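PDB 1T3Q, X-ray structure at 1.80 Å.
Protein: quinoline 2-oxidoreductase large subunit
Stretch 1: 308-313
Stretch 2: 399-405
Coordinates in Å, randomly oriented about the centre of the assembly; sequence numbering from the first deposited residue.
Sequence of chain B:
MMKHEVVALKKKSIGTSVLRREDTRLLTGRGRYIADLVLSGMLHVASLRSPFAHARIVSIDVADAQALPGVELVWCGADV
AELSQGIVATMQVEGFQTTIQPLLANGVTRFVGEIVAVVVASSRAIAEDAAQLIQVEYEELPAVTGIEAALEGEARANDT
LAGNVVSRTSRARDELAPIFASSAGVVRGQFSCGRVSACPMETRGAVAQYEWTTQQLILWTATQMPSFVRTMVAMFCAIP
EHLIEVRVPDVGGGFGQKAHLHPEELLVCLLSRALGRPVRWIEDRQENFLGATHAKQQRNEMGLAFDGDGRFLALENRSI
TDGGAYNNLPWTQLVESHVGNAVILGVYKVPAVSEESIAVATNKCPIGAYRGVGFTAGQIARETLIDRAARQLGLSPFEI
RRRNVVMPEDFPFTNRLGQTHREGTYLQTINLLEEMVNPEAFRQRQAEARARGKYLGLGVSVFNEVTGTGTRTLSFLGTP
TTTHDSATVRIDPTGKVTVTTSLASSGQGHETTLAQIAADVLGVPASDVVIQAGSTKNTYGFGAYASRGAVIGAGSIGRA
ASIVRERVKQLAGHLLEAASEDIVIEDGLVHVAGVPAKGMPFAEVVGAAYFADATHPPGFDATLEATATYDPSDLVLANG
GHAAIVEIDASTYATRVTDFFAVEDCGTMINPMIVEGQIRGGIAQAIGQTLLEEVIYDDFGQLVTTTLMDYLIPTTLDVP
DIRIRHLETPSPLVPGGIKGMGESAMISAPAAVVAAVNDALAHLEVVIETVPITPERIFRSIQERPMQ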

ATOM      1  N   GLY B 308     -49.263 -18.126 -42.731  1.00 25.09           N
ATOM      2  CA  GLY B 308     -50.546 -17.694 -42.205  1.00 24.33           C
ATOM      3  C   GLY B 308     -50.803 -17.972 -40.740  1.00 24.79           C
ATOM      4  O   GLY B 308     -51.723 -17.404 -40.155  1.00 24.20           O
ATOM      5  N   ASP B 309     -49.996 -18.843 -40.147  1.00 24.78           N
ATOM      6  CA  ASP B 309     -50.144 -19.198 -38.742  1.00 26.44           C
ATOM      7  C   ASP B 309     -49.135 -18.444 -37.879  1.00 25.52           C
ATOM      8  O   ASP B 309     -49.137 -18.572 -36.654  1.00 25.13           O
ATOM      9  CB  ASP B 309     -49.954 -20.705 -38.568  1.00 29.72           C
ATOM     10  CG  ASP B 309     -51.073 -21.510 -39.204  1.00 34.53           C
ATOM     11  OD1 ASP B 309     -50.795 -22.622 -39.710  1.00 37.08           O
ATOM     12  OD2 ASP B 309     -52.229 -21.035 -39.190  1.00 34.90           O
ATOM     13  N   GLY B 310     -48.274 -17.662 -38.528  1.00 23.31           N
ATOM     14  CA  GLY B 310     -47.274 -16.900 -37.802  1.00 22.78           C
ATOM     15  C   GLY B 310     -45.946 -17.618 -37.643  1.00 22.46           C
ATOM     16  O   GLY B 310     -45.052 -17.127 -36.956  1.00 22.53           O
ATOM     17  N   ARG B 311     -45.812 -18.785 -38.267  1.00 22.03           N
ATOM     18  CA  ARG B 311     -44.568 -19.548 -38.186  1.00 22.22           C
ATOM     19  C   ARG B 311     -43.521 -18.844 -39.041  1.00 21.95           C
ATOM     20  O   ARG B 311     -43.778 -18.520 -40.202  1.00 21.59           O
ATOM     21  CB  ARG B 311     -44.781 -20.981 -38.691  1.00 22.11           C
ATOM     22  CG  ARG B 311     -43.545 -21.869 -38.584  0.50 22.13           C
ATOM     23  N   PHE B 312     -42.345 -18.609 -38.464  1.00 23.08           N
ATOM     24  CA  PHE B 312     -41.270 -17.926 -39.175  1.00 22.44           C
ATOM     25  C   PHE B 312     -40.674 -18.798 -40.269  1.00 22.45           C
ATOM     26  O   PHE B 312     -40.238 -19.919 -40.015  1.00 22.65           O
ATOM     27  CB  PHE B 312     -40.156 -17.510 -38.208  1.00 22.02           C
ATOM     28  CG  PHE B 312     -40.628 -16.670 -37.055  1.00 22.25           C
ATOM     29  CD1 PHE B 312     -41.750 -15.855 -37.178  1.00 21.93           C
ATOM     30  CD2 PHE B 312     -39.934 -16.679 -35.849  1.00 23.59           C
ATOM     31  CE1 PHE B 312     -42.175 -15.058 -36.111  1.00 24.28           C
ATOM     32  CE2 PHE B 312     -40.348 -15.886 -34.773  1.00 23.46           C
ATOM     33  CZ  PHE B 312     -41.471 -15.075 -34.907  1.00 23.24           C
ATOM     34  N   LEU B 313     -40.642 -18.267 -41.486  1.00 21.93           N
ATOM     35  CA  LEU B 313     -40.102 -19.001 -42.626  1.00 20.69           C
ATOM     36  C   LEU B 313     -38.685 -18.562 -42.967  1.00 21.30           C
ATOM     37  O   LEU B 313     -37.895 -19.345 -43.507  1.00 20.15           O
ATOM     38  CB  LEU B 313     -40.997 -18.792 -43.845  1.00 20.63           C
ATOM     39  CG  LEU B 313     -42.453 -19.227 -43.688  1.00 21.38           C
ATOM     40  CD1 LEU B 313     -43.213 -18.918 -44.976  1.00 20.74           C
ATOM     41  CD2 LEU B 313     -42.514 -20.718 -43.360  1.00 21.48           C
ATOM     42  N   GLU B 399     -48.507 -15.333 -28.152  1.00 20.35           N
ATOM     43  CA  GLU B 399     -48.892 -16.493 -28.953  1.00 21.21           C
ATOM     44  C   GLU B 399     -47.991 -16.715 -30.167  1.00 21.27           C
ATOM     45  O   GLU B 399     -47.610 -17.849 -30.454  1.00 21.60           O
ATOM     46  CB  GLU B 399     -50.353 -16.356 -29.402  1.00 22.48           C
ATOM     47  CG  GLU B 399     -50.889 -17.508 -30.265  1.00 23.57           C
ATOM     48  CD  GLU B 399     -50.733 -18.875 -29.617  1.00 27.01           C
ATOM     49  OE1 GLU B 399     -50.880 -18.980 -28.381  1.00 26.85           O
ATOM     50  OE2 GLU B 399     -50.477 -19.856 -30.348  1.00 28.62           O
ATOM     51  N   ILE B 400     -47.644 -15.651 -30.887  1.00 21.09           N
ATOM     52  CA  ILE B 400     -46.789 -15.839 -32.053  1.00 21.26           C
ATOM     53  C   ILE B 400     -45.422 -16.382 -31.632  1.00 21.97           C
ATOM     54  O   ILE B 400     -44.781 -17.124 -32.385  1.00 22.13           O
ATOM     55  CB  ILE B 400     -46.617 -14.538 -32.869  1.00 21.66           C
ATOM     56  CG1 ILE B 400     -46.016 -14.877 -34.240  1.00 21.59           C
ATOM     57  CG2 ILE B 400     -45.722 -13.547 -32.124  1.00 20.21           C
ATOM     58  CD1 ILE B 400     -46.083 -13.741 -35.242  1.00 23.22           C
ATOM     59  N   ARG B 401     -44.979 -16.030 -30.427  1.00 20.31           N
ATOM     60  CA  ARG B 401     -43.701 -16.520 -29.932  1.00 20.55           C
ATOM     61  C   ARG B 401     -43.787 -17.999 -29.543  1.00 21.00           C
ATOM     62  O   ARG B 401     -42.852 -18.757 -29.786  1.00 21.02           O
ATOM     63  CB  ARG B 401     -43.215 -15.659 -28.758  1.00 19.43           C
ATOM     64  CG  ARG B 401     -42.704 -14.291 -29.211  1.00 17.77           C
ATOM     65  CD  ARG B 401     -42.330 -13.393 -28.040  1.00 19.10           C
ATOM     66  NE  ARG B 401     -41.668 -12.157 -28.468  1.00 18.30           N
ATOM     67  CZ  ARG B 401     -42.277 -11.111 -29.020  1.00 17.31           C
ATOM     68  NH1 ARG B 401     -43.588 -11.125 -29.226  1.00 20.27           N
ATOM     69  NH2 ARG B 401     -41.567 -10.036 -29.356  1.00 18.60           N
ATOM     70  N   ARG B 402     -44.907 -18.412 -28.954  1.00 21.03           N
ATOM     71  CA  ARG B 402     -45.082 -19.818 -28.583  1.00 22.80           C
ATOM     72  C   ARG B 402     -44.964 -20.715 -29.810  1.00 23.07           C
ATOM     73  O   ARG B 402     -44.494 -21.847 -29.722  1.00 23.46           O
ATOM     74  CB  ARG B 402     -46.460 -20.066 -27.969  1.00 22.52           C
ATOM     75  CG  ARG B 402     -46.710 -19.385 -26.650  1.00 25.00           C
ATOM     76  CD  ARG B 402     -47.993 -19.910 -26.020  1.00 25.27           C
ATOM     77  NE  ARG B 402     -48.283 -19.196 -24.784  1.00 28.72           N
ATOM     78  CZ  ARG B 402     -49.093 -18.148 -24.701  1.00 26.72           C
ATOM     79  NH1 ARG B 402     -49.710 -17.693 -25.783  1.00 26.12           N
ATOM     80  NH2 ARG B 402     -49.264 -17.540 -23.535  1.00 28.12           N
ATOM     81  N   ARG B 403     -45.405 -20.206 -30.953  1.00 22.77           N
ATOM     82  CA  ARG B 403     -45.380 -20.973 -32.194  1.00 23.27           C
ATOM     83  C   ARG B 403     -44.023 -21.036 -32.886  1.00 22.93           C
ATOM     84  O   ARG B 403     -43.867 -21.751 -33.875  1.00 22.25           O
ATOM     85  CB  ARG B 403     -46.419 -20.408 -33.166  1.00 22.66           C
ATOM     86  CG  ARG B 403     -47.824 -20.390 -32.595  1.00 23.32           C
ATOM     87  CD  ARG B 403     -48.824 -19.812 -33.572  1.00 23.55           C
ATOM     88  NE  ARG B 403     -50.168 -19.797 -33.005  1.00 24.04           N
ATOM     89  CZ  ARG B 403     -51.265 -19.494 -33.688  1.00 24.98           C
ATOM     90  NH1 ARG B 403     -52.444 -19.509 -33.086  1.00 25.25           N
ATOM     91  NH2 ARG B 403     -51.183 -19.178 -34.974  1.00 24.07           N
ATOM     92  N   ASN B 404     -43.042 -20.303 -32.372  1.00 22.41           N
ATOM     93  CA  ASN B 404     -41.720 -20.296 -32.993  1.00 22.26           C
ATOM     94  C   ASN B 404     -40.560 -20.581 -32.052  1.00 22.68           C
ATOM     95  O   ASN B 404     -39.436 -20.823 -32.493  1.00 22.00           O
ATOM     96  CB  ASN B 404     -41.499 -18.953 -33.682  1.00 22.22           C
ATOM     97  CG  ASN B 404     -42.403 -18.765 -34.877  1.00 22.70           C
ATOM     98  OD1 ASN B 404     -42.188 -19.372 -35.929  1.00 23.59           O
ATOM     99  ND2 ASN B 404     -43.431 -17.938 -34.723  1.00 19.77           N
ATOM    100  N   VAL B 405     -40.830 -20.558 -30.754  1.00 22.03           N
ATOM    101  CA  VAL B 405     -39.791 -20.790 -29.762  1.00 21.82           C
ATOM    102  C   VAL B 405     -39.336 -22.245 -29.701  1.00 22.83           C
ATOM    103  O   VAL B 405     -40.100 -23.159 -30.019  1.00 23.02           O
ATOM    104  CB  VAL B 405     -40.286 -20.368 -28.355  1.00 23.29           C
ATOM    105  CG1 VAL B 405     -41.360 -21.331 -27.865  1.00 21.97           C
ATOM    106  CG2 VAL B 405     -39.139 -20.324 -27.394  1.00 24.53           C
TER
HETATM  107  O   HOH W   1     -53.434 -19.258 -37.148  1.00 39.08           O

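The two stretches meet over a small area, 330 Å² summed over both sides, and three hydrogen bonds carried by side chains of stretch 2 hold the backbone of stretch 1. At Asp 309 the carbonyl O accepts a bond from Arg 403 NH2 (2.7 Å), lying at the edge of the guanidinium near its plane, where the N-H groups point. The extended Arg 403 side chain is steadied by a salt bridge from its NE to Glu 399 OE2 (2.7 Å), and the O of one water lies 3.1 Å from Arg 403 NH2 and 3.0 Å from Asp 309 OD2, bridging them.

Gly 310 adopts phi/psi of 92/6°, at which a CB would press against the preceding carbonyl O; it would also lie 3.3 Å from Ile 400 CG1. Gly 310 O accepts a hydrogen bond from Asn 404 ND2 (2.9 Å). Asn 404 ND2 also donates to Ile 400 O (2.8 Å).

Arg 311, modelled only to CG, passes its CA 3.3 Å from Asn 404 OD1. Asn 404 OD1 accepts a hydrogen bond from Phe 312 N (2.7 Å, nearly linear), so the buried Asn 404 amide serves as both donor and acceptor, matching a carbonyl and an N-H two residues apart. OD1 also lies over one face of the Phe 312 ring, whose CE1 packs 4.2 Å from Ile 400 CD1, an apolar contact between buried side chains.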